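Local structure of amidohydrolase 3 domain-containing protein (Pyrococcus furiosus, 3ICJ) at residues 298-309 with 320-331; 440-450 with 461-470. The protein probably hydrolyses carbon-nitrogen bonds other than peptide bonds and holds two zinc ions in one site. All blocks are in the same frame, centred on the assembly; numbering follows the deposited sequence.

Contact 1 (298-309 with 320-331); sequences FVDGSLGARTAL and TSGELVMNKDEI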
loop_
_atom_site.group_PDB
_atom_site.type_symbol
_atom_site.label_atom_id
_atom_site.label_comp_id
_atom_site.label_asym_id
_atom_site.label_seq_id
_atom_site.Cartn_x
_atom_site.Cartn_y
_atom_site.Cartn_z
ATOM N N PHE A 298 -12.562 -6.923 -1.723
ATOM C CA PHE A 298 -13.028 -5.958 -0.700
ATOM C C PHE A 298 -14.322 -6.482 -0.086
ATOM O O PHE A 298 -15.286 -6.666 -0.820
ATOM C CB PHE A 298 -13.383 -4.619 -1.388
ATOM C CG PHE A 298 -12.206 -3.887 -1.968
ATOM C CD1 PHE A 298 -11.521 -2.941 -1.205
ATOM C CD2 PHE A 298 -11.787 -4.131 -3.273
ATOM C CE1 PHE A 298 -10.427 -2.248 -1.733
ATOM C CE2 PHE A 298 -10.688 -3.458 -3.809
ATOM C CZ PHE A 298 -10.003 -2.514 -3.043
ATOM N N VAL A 299 -14.360 -6.732 1.228
ATOM C CA VAL A 299 -15.633 -7.058 1.914
ATOM C C VAL A 299 -16.449 -5.780 2.150
ATOM O O VAL A 299 -17.654 -5.766 1.911
ATOM C CB VAL A 299 -15.457 -7.770 3.300
ATOM C CG1 VAL A 299 -16.817 -8.092 3.926
ATOM C CG2 VAL A 299 -14.693 -9.048 3.158
ATOM N N ASP A 300 -15.790 -4.718 2.613
ATOM C CA ASP A 300 -16.485 -3.493 3.051
ATOM C C ASP A 300 -15.734 -2.210 2.652
ATOM O O ASP A 300 -14.763 -2.269 1.897
ATOM C CB ASP A 300 -16.770 -3.527 4.577
ATOM C CG ASP A 300 -15.496 -3.479 5.449
ATOM O OD1 ASP A 300 -14.372 -3.730 4.961
ATOM O OD2 ASP A 300 -15.620 -3.245 6.676
ATOM N N GLY A 301 -16.196 -1.063 3.157
ATOM C CA GLY A 301 -15.556 0.226 2.912
ATOM C C GLY A 301 -14.680 0.651 4.087
ATOM O O GLY A 301 -13.896 -0.155 4.610
ATOM N N SER A 302 -14.816 1.910 4.510
ATOM C CA SER A 302 -13.883 2.506 5.480
ATOM C C SER A 302 -14.643 3.067 6.686
ATOM O O SER A 302 -15.814 3.417 6.572
ATOM C CB SER A 302 -13.117 3.654 4.805
ATOM O OG SER A 302 -14.023 4.724 4.538
ATOM N N LEU A 303 -13.976 3.165 7.834
ATOM C CA LEU A 303 -14.572 3.793 9.021
ATOM C C LEU A 303 -14.831 5.293 8.856
ATOM O O LEU A 303 -15.809 5.808 9.398
ATOM C CB LEU A 303 -13.730 3.537 10.268
ATOM C CG LEU A 303 -13.781 2.099 10.777
ATOM C CD1 LEU A 303 -12.585 1.810 11.708
ATOM C CD2 LEU A 303 -15.089 1.782 11.447
ATOM N N GLY A 304 -13.976 5.974 8.085
ATOM C CA GLY A 304 -14.116 7.416 7.859
ATOM C C GLY A 304 -15.395 7.776 7.141
ATOM O O GLY A 304 -16.063 8.748 7.487
ATOM N N ALA A 305 -15.740 6.961 6.151
ATOM C CA ALA A 305 -16.932 7.163 5.351
ATOM C C ALA A 305 -18.152 6.441 5.949
ATOM O O ALA A 305 -19.266 6.566 5.435
ATOM C CB ALA A 305 -16.669 6.733 3.889
ATOM N N ARG A 306 -17.949 5.721 7.059
ATOM C CA ARG A 306 -19.007 4.903 7.704
ATOM C C ARG A 306 -19.509 3.773 6.789
ATOM O O ARG A 306 -20.681 3.372 6.856
ATOM C CB ARG A 306 -20.193 5.735 8.248
ATOM C CG ARG A 306 -19.795 6.865 9.194
ATOM C CD ARG A 306 -20.958 7.357 10.034
ATOM N NE ARG A 306 -20.518 8.473 10.869
ATOM C CZ ARG A 306 -20.429 9.735 10.458
ATOM N NH1 ARG A 306 -20.819 10.067 9.232
ATOM N NH2 ARG A 306 -19.972 10.670 11.284
ATOM N N THR A 307 -18.614 3.273 5.938
ATOM C CA THR A 307 -18.932 2.158 5.037
ATOM C C THR A 307 -18.236 0.836 5.413
ATOM O O THR A 307 -18.498 -0.207 4.809
ATOM C CB THR A 307 -18.665 2.517 3.562
ATOM O OG1 THR A 307 -17.344 3.044 3.442
ATOM C CG2 THR A 307 -19.688 3.574 3.039
ATOM N N ALA A 308 -17.377 0.879 6.429
ATOM C CA ALA A 308 -16.823 -0.329 7.047
ATOM C C ALA A 308 -17.967 -1.051 7.736
ATOM O O ALA A 308 -18.805 -0.405 8.382
ATOM C CB ALA A 308 -15.747 0.041 8.067
ATOM N N LEU A 309 -18.026 -2.372 7.580
ATOM C CA LEU A 309 -19.201 -3.156 8.018
ATOM C C LEU A 309 -19.102 -3.585 9.472
ATOM O O LEU A 309 -18.277 -4.427 9.799
ATOM C CB LEU A 309 -19.410 -4.386 7.115
ATOM C CG LEU A 309 -20.763 -5.108 7.292
ATOM C CD1 LEU A 309 -21.937 -4.305 6.684
ATOM C CD2 LEU A 309 -20.706 -6.511 6.681
ATOM N N THR A 320 -27.031 3.429 10.461
ATOM C CA THR A 320 -26.227 2.601 9.545
ATOM C C THR A 320 -25.207 1.719 10.245
ATOM O O THR A 320 -24.707 2.071 11.309
ATOM C CB THR A 320 -25.492 3.450 8.460
ATOM O OG1 THR A 320 -24.835 2.568 7.530
ATOM C CG2 THR A 320 -24.448 4.398 9.084
ATOM N N SER A 321 -24.896 0.579 9.630
ATOM C CA SER A 321 -23.852 -0.318 10.126
ATOM C C SER A 321 -22.785 -0.555 9.051
ATOM O O SER A 321 -21.964 -1.441 9.179
ATOM C CB SER A 321 -24.470 -1.642 10.589
ATOM O OG SER A 321 -25.389 -1.391 11.635
ATOM N N GLY A 322 -22.811 0.264 7.999
ATOM C CA GLY A 322 -21.811 0.219 6.945
ATOM C C GLY A 322 -22.308 -0.552 5.735
ATOM O O GLY A 322 -23.508 -0.840 5.623
ATOM N N GLU A 323 -21.400 -0.872 4.815
ATOM C CA GLU A 323 -21.821 -1.562 3.591
ATOM C C GLU A 323 -21.072 -2.861 3.278
ATOM O O GLU A 323 -19.846 -2.948 3.389
ATOM C CB GLU A 323 -21.870 -0.610 2.378
ATOM C CG GLU A 323 -20.512 -0.277 1.738
ATOM C CD GLU A 323 -20.618 0.572 0.462
ATOM O OE1 GLU A 323 -19.561 0.968 -0.071
ATOM O OE2 GLU A 323 -21.743 0.843 -0.008
ATOM N N LEU A 324 -21.827 -3.886 2.922
ATOM C CA LEU A 324 -21.246 -5.130 2.463
ATOM C C LEU A 324 -21.058 -5.001 0.961
ATOM O O LEU A 324 -22.039 -4.893 0.227
ATOM C CB LEU A 324 -22.182 -6.290 2.789
ATOM C CG LEU A 324 -21.752 -7.719 2.452
ATOM C CD1 LEU A 324 -20.535 -8.143 3.255
ATOM C CD2 LEU A 324 -22.941 -8.633 2.736
ATOM N N VAL A 325 -19.794 -4.987 0.526
ATOM C CA VAL A 325 -19.402 -4.915 -0.894
ATOM C C VAL A 325 -19.365 -6.303 -1.560
ATOM O O VAL A 325 -19.834 -6.462 -2.691
ATOM C CB VAL A 325 -18.028 -4.160 -1.078
ATOM C CG1 VAL A 325 -17.545 -4.179 -2.533
ATOM C CG2 VAL A 325 -18.135 -2.715 -0.584
ATOM N N MET A 326 -18.796 -7.293 -0.869
ATOM C CA MET A 326 -18.817 -8.695 -1.315
ATOM C C MET A 326 -19.132 -9.580 -0.126
ATOM O O MET A 326 -18.504 -9.441 0.929
ATOM C CB MET A 326 -17.457 -9.139 -1.853
ATOM C CG MET A 326 -17.065 -8.648 -3.225
ATOM S SD MET A 326 -15.441 -9.354 -3.638
ATOM C CE MET A 326 -15.903 -10.907 -4.305
ATOM N N ASN A 327 -20.054 -10.525 -0.305
ATOM C CA ASN A 327 -20.439 -11.409 0.790
ATOM C C ASN A 327 -19.588 -12.672 0.799
ATOM O O ASN A 327 -18.744 -12.861 -0.083
ATOM C CB ASN A 327 -21.958 -11.715 0.786
ATOM C CG ASN A 327 -22.402 -12.611 -0.382
ATOM O OD1 ASN A 327 -21.657 -13.472 -0.871
ATOM N ND2 ASN A 327 -23.636 -12.425 -0.806
ATOM N N LYS A 328 -19.832 -13.537 1.781
ATOM C CA LYS A 328 -19.066 -14.768 1.928
ATOM C C LYS A 328 -19.035 -15.648 0.657
ATOM O O LYS A 328 -17.964 -16.057 0.252
ATOM C CB LYS A 328 -19.547 -15.569 3.134
ATOM C CG LYS A 328 -18.705 -16.810 3.414
ATOM C CD LYS A 328 -19.527 -17.925 3.973
ATOM C CE LYS A 328 -20.490 -18.435 2.924
ATOM N NZ LYS A 328 -21.511 -19.301 3.517
ATOM N N ASP A 329 -20.195 -15.901 0.034
ATOM C CA ASP A 329 -20.283 -16.747 -1.172
ATOM C C ASP A 329 -19.495 -16.160 -2.353
ATOM O O ASP A 329 -18.956 -16.903 -3.189
ATOM C CB ASP A 329 -21.739 -16.929 -1.634
ATOM C CG ASP A 329 -22.571 -17.827 -0.715
ATOM O OD1 ASP A 329 -22.022 -18.734 -0.060
ATOM O OD2 ASP A 329 -23.810 -17.639 -0.691
ATOM N N GLU A 330 -19.472 -14.834 -2.448
ATOM C CA GLU A 330 -18.800 -14.174 -3.568
ATOM C C GLU A 330 -17.285 -14.241 -3.408
ATOM O O GLU A 330 -16.548 -14.341 -4.403
ATOM C CB GLU A 330 -19.296 -12.733 -3.733
ATOM C CG GLU A 330 -20.811 -12.645 -3.988
ATOM C CD GLU A 330 -21.350 -11.222 -3.957
ATOM O OE1 GLU A 330 -21.017 -10.462 -3.026
ATOM O OE2 GLU A 330 -22.145 -10.870 -4.857
ATOM N N ILE A 331 -16.826 -14.202 -2.160
ATOM C CA ILE A 331 -15.395 -14.336 -1.857
ATOM C C ILE A 331 -14.966 -15.782 -2.116
ATOM O O ILE A 331 -13.984 -15.996 -2.802
ATOM C CB ILE A 331 -15.058 -13.936 -0.409
ATOM C CG1 ILE A 331 -15.382 -12.463 -0.173
ATOM C CG2 ILE A 331 -13.585 -14.214 -0.088
ATOM C CD1 ILE A 331 -15.331 -12.082 1.260
HETATM O O HOH W 1 -23.151 3.932 5.995
#
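Val299 and Thr307 offer their carbonyls to residues 322-326, which pass, antiparallel in register, beside 299-300 and 307 while the 302-305 turn loops away; no regular strand forms. Val325 N donates to Val299 O (2.7 Å), and Met326 N reaches the same oxygen only weakly. Glu323 N meets Thr307 O at 3.0 Å from above the carbonyl plane, while Gly301 N comes to that oxygen from the opposite face, so one carbonyl both closes the 301-307 loop and holds it to the second segment. Gly322 CA makes C-H...O contacts with Ala308 O (3.4 Å) and Arg306 O. Among the side chains, Val299 splits its two methyls: CG1, anti to the backbone N (chi1 -179°), touches Leu324 CD1 at 3.8 Å, and CG2 meets Ile331 CD1 at 3.6 Å on the helix that begins at Lys328. Leu309 CD2 also packs on Leu324 CD1. Glu323 lies beside Thr307, pointing the same way, with CG 3.8 Å from Thr307 CB. A water bridges Arg306 O and Thr320 OG1. Asp300 OD2 accepts from Leu309 N (2.7 Å) through its anti lone pair and also from Gly351 N, while OD1 takes Ile350 N. Fixed by three backbone N-H groups, this carboxylate ties the loop to residues following the zinc ligand His348. Gly301 O, hydrogen-bonded to His348 NE2, is a second-shell group that probably helps to orient this ligand toward its zinc, and the contact with 320-331 holds its loop.

Contact 2 (440-450 with 461-470); sequences ADPWVSIDAAV and VSREEALHLY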
loop_
_atom_site.group_PDB
_atom_site.type_symbol
_atom_site.label_atom_id
_atom_site.label_comp_id
_atom_site.label_asym_id
_atom_site.label_seq_id
_atom_site.Cartn_x
_atom_site.Cartn_y
_atom_site.Cartn_z
ATOM N N ALA A 440 4.478 7.399 2.796
ATOM C CA ALA A 440 5.200 6.161 2.457
ATOM C C ALA A 440 6.450 5.918 3.322
ATOM O O ALA A 440 6.988 4.801 3.310
ATOM C CB ALA A 440 5.557 6.120 0.970
ATOM N N ASP A 441 6.898 6.950 4.056
ATOM C CA ASP A 441 8.119 6.892 4.891
ATOM C C ASP A 441 7.947 5.919 6.046
ATOM O O ASP A 441 7.158 6.177 6.963
ATOM C CB ASP A 441 8.492 8.277 5.450
ATOM C CG ASP A 441 9.818 8.281 6.229
ATOM O OD1 ASP A 441 10.604 7.309 6.201
ATOM O OD2 ASP A 441 10.097 9.289 6.879
ATOM N N PRO A 442 8.716 4.818 6.017
ATOM C CA PRO A 442 8.533 3.750 6.978
ATOM C C PRO A 442 8.812 4.193 8.416
ATOM O O PRO A 442 8.121 3.737 9.330
ATOM C CB PRO A 442 9.539 2.684 6.522
ATOM C CG PRO A 442 9.867 3.036 5.126
ATOM C CD PRO A 442 9.788 4.509 5.056
ATOM N N TRP A 443 9.777 5.094 8.594
ATOM C CA TRP A 443 10.147 5.623 9.913
ATOM C C TRP A 443 9.005 6.348 10.600
ATOM O O TRP A 443 8.910 6.303 11.820
ATOM C CB TRP A 443 11.415 6.511 9.863
ATOM C CG TRP A 443 12.631 5.763 9.347
ATOM C CD1 TRP A 443 13.256 5.939 8.136
ATOM C CD2 TRP A 443 13.328 4.685 10.004
ATOM N NE1 TRP A 443 14.296 5.044 8.006
ATOM C CE2 TRP A 443 14.363 4.264 9.135
ATOM C CE3 TRP A 443 13.174 4.032 11.238
ATOM C CZ2 TRP A 443 15.259 3.230 9.473
ATOM C CZ3 TRP A 443 14.066 2.999 11.574
ATOM C CH2 TRP A 443 15.090 2.613 10.691
ATOM N N VAL A 444 8.122 6.961 9.807
ATOM C CA VAL A 444 6.964 7.677 10.326
ATOM C C VAL A 444 5.905 6.666 10.815
ATOM O O VAL A 444 5.264 6.895 11.833
ATOM C CB VAL A 444 6.419 8.701 9.249
ATOM C CG1 VAL A 444 5.085 9.320 9.646
ATOM C CG2 VAL A 444 7.453 9.810 8.984
ATOM N N SER A 445 5.748 5.540 10.112
ATOM C CA SER A 445 4.862 4.464 10.559
ATOM C C SER A 445 5.436 3.627 11.723
ATOM O O SER A 445 4.682 3.126 12.546
ATOM C CB SER A 445 4.471 3.529 9.400
ATOM O OG SER A 445 3.518 4.150 8.554
ATOM N N ILE A 446 6.759 3.464 11.766
ATOM C CA ILE A 446 7.442 2.788 12.878
ATOM C C ILE A 446 7.219 3.560 14.197
ATOM O O ILE A 446 6.907 2.954 15.238
ATOM C CB ILE A 446 8.958 2.600 12.571
ATOM C CG1 ILE A 446 9.150 1.429 11.606
ATOM C CG2 ILE A 446 9.792 2.306 13.854
ATOM C CD1 ILE A 446 10.458 1.475 10.957
ATOM N N ASP A 447 7.366 4.885 14.125
ATOM C CA ASP A 447 7.127 5.802 15.245
ATOM C C ASP A 447 5.723 5.624 15.814
ATOM O O ASP A 447 5.531 5.589 17.029
ATOM C CB ASP A 447 7.293 7.242 14.749
ATOM C CG ASP A 447 7.593 8.212 15.858
ATOM O OD1 ASP A 447 8.790 8.549 16.034
ATOM O OD2 ASP A 447 6.644 8.642 16.549
ATOM N N ALA A 448 4.747 5.528 14.914
ATOM C CA ALA A 448 3.348 5.292 15.273
ATOM C C ALA A 448 3.120 3.957 16.009
ATOM O O ALA A 448 2.405 3.894 17.019
ATOM C CB ALA A 448 2.478 5.365 14.020
ATOM N N ALA A 449 3.729 2.891 15.501
ATOM C CA ALA A 449 3.536 1.544 16.064
ATOM C C ALA A 449 4.158 1.378 17.454
ATOM O O ALA A 449 3.694 0.582 18.290
ATOM C CB ALA A 449 4.117 0.505 15.108
ATOM N N VAL A 450 5.225 2.131 17.679
ATOM C CA VAL A 450 5.987 2.097 18.909
ATOM C C VAL A 450 5.430 3.057 19.965
ATOM O O VAL A 450 5.317 2.696 21.138
ATOM C CB VAL A 450 7.491 2.400 18.635
ATOM C CG1 VAL A 450 8.293 2.451 19.940
ATOM C CG2 VAL A 450 8.072 1.349 17.666
ATOM N N VAL A 461 3.955 -1.831 20.005
ATOM C CA VAL A 461 5.015 -2.831 19.854
ATOM C C VAL A 461 6.350 -2.151 20.171
ATOM O O VAL A 461 6.437 -0.923 20.128
ATOM C CB VAL A 461 5.027 -3.487 18.425
ATOM C CG1 VAL A 461 3.756 -4.310 18.176
ATOM C CG2 VAL A 461 5.220 -2.448 17.329
ATOM N N SER A 462 7.378 -2.937 20.488
ATOM C CA SER A 462 8.716 -2.404 20.753
ATOM C C SER A 462 9.355 -1.983 19.428
ATOM O O SER A 462 8.860 -2.342 18.350
ATOM C CB SER A 462 9.586 -3.450 21.480
ATOM O OG SER A 462 9.945 -4.505 20.564
ATOM N N ARG A 463 10.430 -1.191 19.492
ATOM C CA ARG A 463 11.135 -0.782 18.262
ATOM C C ARG A 463 11.652 -1.979 17.440
ATOM O O ARG A 463 11.516 -1.987 16.209
ATOM C CB ARG A 463 12.248 0.224 18.558
ATOM C CG ARG A 463 12.693 0.991 17.310
ATOM C CD ARG A 463 13.342 2.300 17.703
ATOM N NE ARG A 463 14.195 2.798 16.629
ATOM C CZ ARG A 463 13.796 3.621 15.663
ATOM N NH1 ARG A 463 14.654 4.009 14.726
ATOM N NH2 ARG A 463 12.547 4.067 15.644
ATOM N N GLU A 464 12.193 -2.987 18.132
ATOM C CA GLU A 464 12.650 -4.250 17.518
ATOM C C GLU A 464 11.524 -4.951 16.766
ATOM O O GLU A 464 11.703 -5.410 15.638
ATOM C CB GLU A 464 13.157 -5.227 18.586
ATOM C CG GLU A 464 14.384 -4.796 19.368
ATOM C CD GLU A 464 14.699 -5.765 20.490
ATOM O OE1 GLU A 464 13.952 -6.754 20.640
ATOM O OE2 GLU A 464 15.692 -5.550 21.214
ATOM N N GLU A 465 10.360 -5.046 17.418
ATOM C CA GLU A 465 9.217 -5.736 16.842
ATOM C C GLU A 465 8.734 -4.988 15.610
ATOM O O GLU A 465 8.455 -5.611 14.598
ATOM C CB GLU A 465 8.067 -5.889 17.851
ATOM C CG GLU A 465 8.316 -6.916 18.969
ATOM C CD GLU A 465 7.257 -6.856 20.084
ATOM O OE1 GLU A 465 6.918 -5.745 20.554
ATOM O OE2 GLU A 465 6.768 -7.923 20.505
ATOM N N ALA A 466 8.641 -3.654 15.702
ATOM C CA ALA A 466 8.180 -2.825 14.573
ATOM C C ALA A 466 9.084 -2.980 13.347
ATOM O O ALA A 466 8.592 -3.076 12.221
ATOM C CB ALA A 466 8.065 -1.357 14.978
ATOM N N LEU A 467 10.397 -3.025 13.572
ATOM C CA LEU A 467 11.351 -3.263 12.482
ATOM C C LEU A 467 11.220 -4.682 11.906
ATOM O O LEU A 467 11.224 -4.861 10.684
ATOM C CB LEU A 467 12.777 -2.971 12.945
ATOM C CG LEU A 467 13.058 -1.474 13.189
ATOM C CD1 LEU A 467 14.238 -1.278 14.110
ATOM C CD2 LEU A 467 13.254 -0.699 11.909
ATOM N N HIS A 468 11.066 -5.678 12.783
ATOM C CA HIS A 468 10.734 -7.019 12.332
ATOM C C HIS A 468 9.494 -7.065 11.432
ATOM O O HIS A 468 9.546 -7.613 10.316
ATOM C CB HIS A 468 10.526 -7.968 13.511
ATOM C CG HIS A 468 9.927 -9.269 13.094
ATOM N ND1 HIS A 468 10.575 -10.140 12.242
ATOM C CD2 HIS A 468 8.733 -9.839 13.385
ATOM C CE1 HIS A 468 9.803 -11.194 12.029
ATOM N NE2 HIS A 468 8.680 -11.033 12.709
ATOM N N LEU A 469 8.395 -6.472 11.909
ATOM C CA LEU A 469 7.113 -6.428 11.160
ATOM C C LEU A 469 7.176 -5.702 9.815
ATOM O O LEU A 469 6.479 -6.069 8.871
ATOM C CB LEU A 469 5.989 -5.846 12.039
ATOM C CG LEU A 469 5.767 -6.727 13.279
ATOM C CD1 LEU A 469 4.904 -6.004 14.322
ATOM C CD2 LEU A 469 5.209 -8.108 12.942
ATOM N N TYR A 470 8.033 -4.705 9.717
ATOM C CA TYR A 470 8.181 -3.924 8.500
ATOM C C TYR A 470 9.229 -4.496 7.543
ATOM O O TYR A 470 9.481 -3.938 6.498
ATOM C CB TYR A 470 8.535 -2.487 8.858
ATOM C CG TYR A 470 7.831 -1.416 8.071
ATOM C CD1 TYR A 470 7.398 -0.267 8.682
ATOM C CD2 TYR A 470 7.621 -1.546 6.720
ATOM C CE1 TYR A 470 6.783 0.715 7.972
ATOM C CE2 TYR A 470 7.002 -0.573 6.009
ATOM C CZ TYR A 470 6.585 0.558 6.639
ATOM O OH TYR A 470 5.970 1.534 5.930
HETATM O O HOH W 2 6.514 1.930 3.286
HETATM O O HOH W 3 11.313 5.770 13.618
HETATM O O HOH W 4 6.447 0.639 22.451
#
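Ile446 is the knob of this helix pair, seated among Arg463, Ala466, Leu467 and Tyr470. Its CD1 meets Leu467 CD2 at 3.7 Å, and its CG1 lies against Tyr470 CD1. The tyrosine ring takes Pro442 CB over one face, a CH-pi contact 4.0 Å from the centroid, with Ser445 CB at its edge, and a buried water joins Tyr470 OH to Ala440 O. The N-to-C directions of helices 442-450 and 463-470 are 133° apart, a markedly inclined antiparallel pair, and their axes approach to 9.2 Å, Ala449 and Ala466 bringing only methyls. This one knob-into-hole joins consecutive helices of the probable (beta/alpha)-barrel of the amidohydrolase superfamily, and both lean on its strands: Pro442 and Ile446 touch Phe97, while Ala449 and Ala466 touch Phe431. Val461 N donates to Ala449 O (3.0 Å), and Ser462 and Glu465 form a capping box. On the looser, partly exposed side, Arg463, its CG anti to the backbone N (chi1 -162°), extends across Trp443, bringing NH1 to 3.4 Å from CZ3 with the planes 23° apart; NE binds Pro501 O, and a water in the guanidinium plane links NH2 to Trp443 O. Another bridges Val450 O and Val461 O.

How the contacts relate
Of the strands that matter here, 92-102, which carries His101 and later backs contact 2, comes first; strands 236-244, 264-269 and 290-294 then lead to contact 1, where 320-331 returns to 298-309 and closes a short irregular loop before helix 328-338. Strand 346-349 and helix 352-365 come next and pack against that loop. The chain passes through strands 370-371, 391-394 and 429-431 before contact 2 closes the connection between helices 442-451 and 463-477. The two contacts are in series, neither enclosing nor crossing the other, their centres 28 Å apart. Contact 1 ties its loop to the His348 side of the zinc site, whereas contact 2 fastens a helix pair onto strands 92-102 and 429-431.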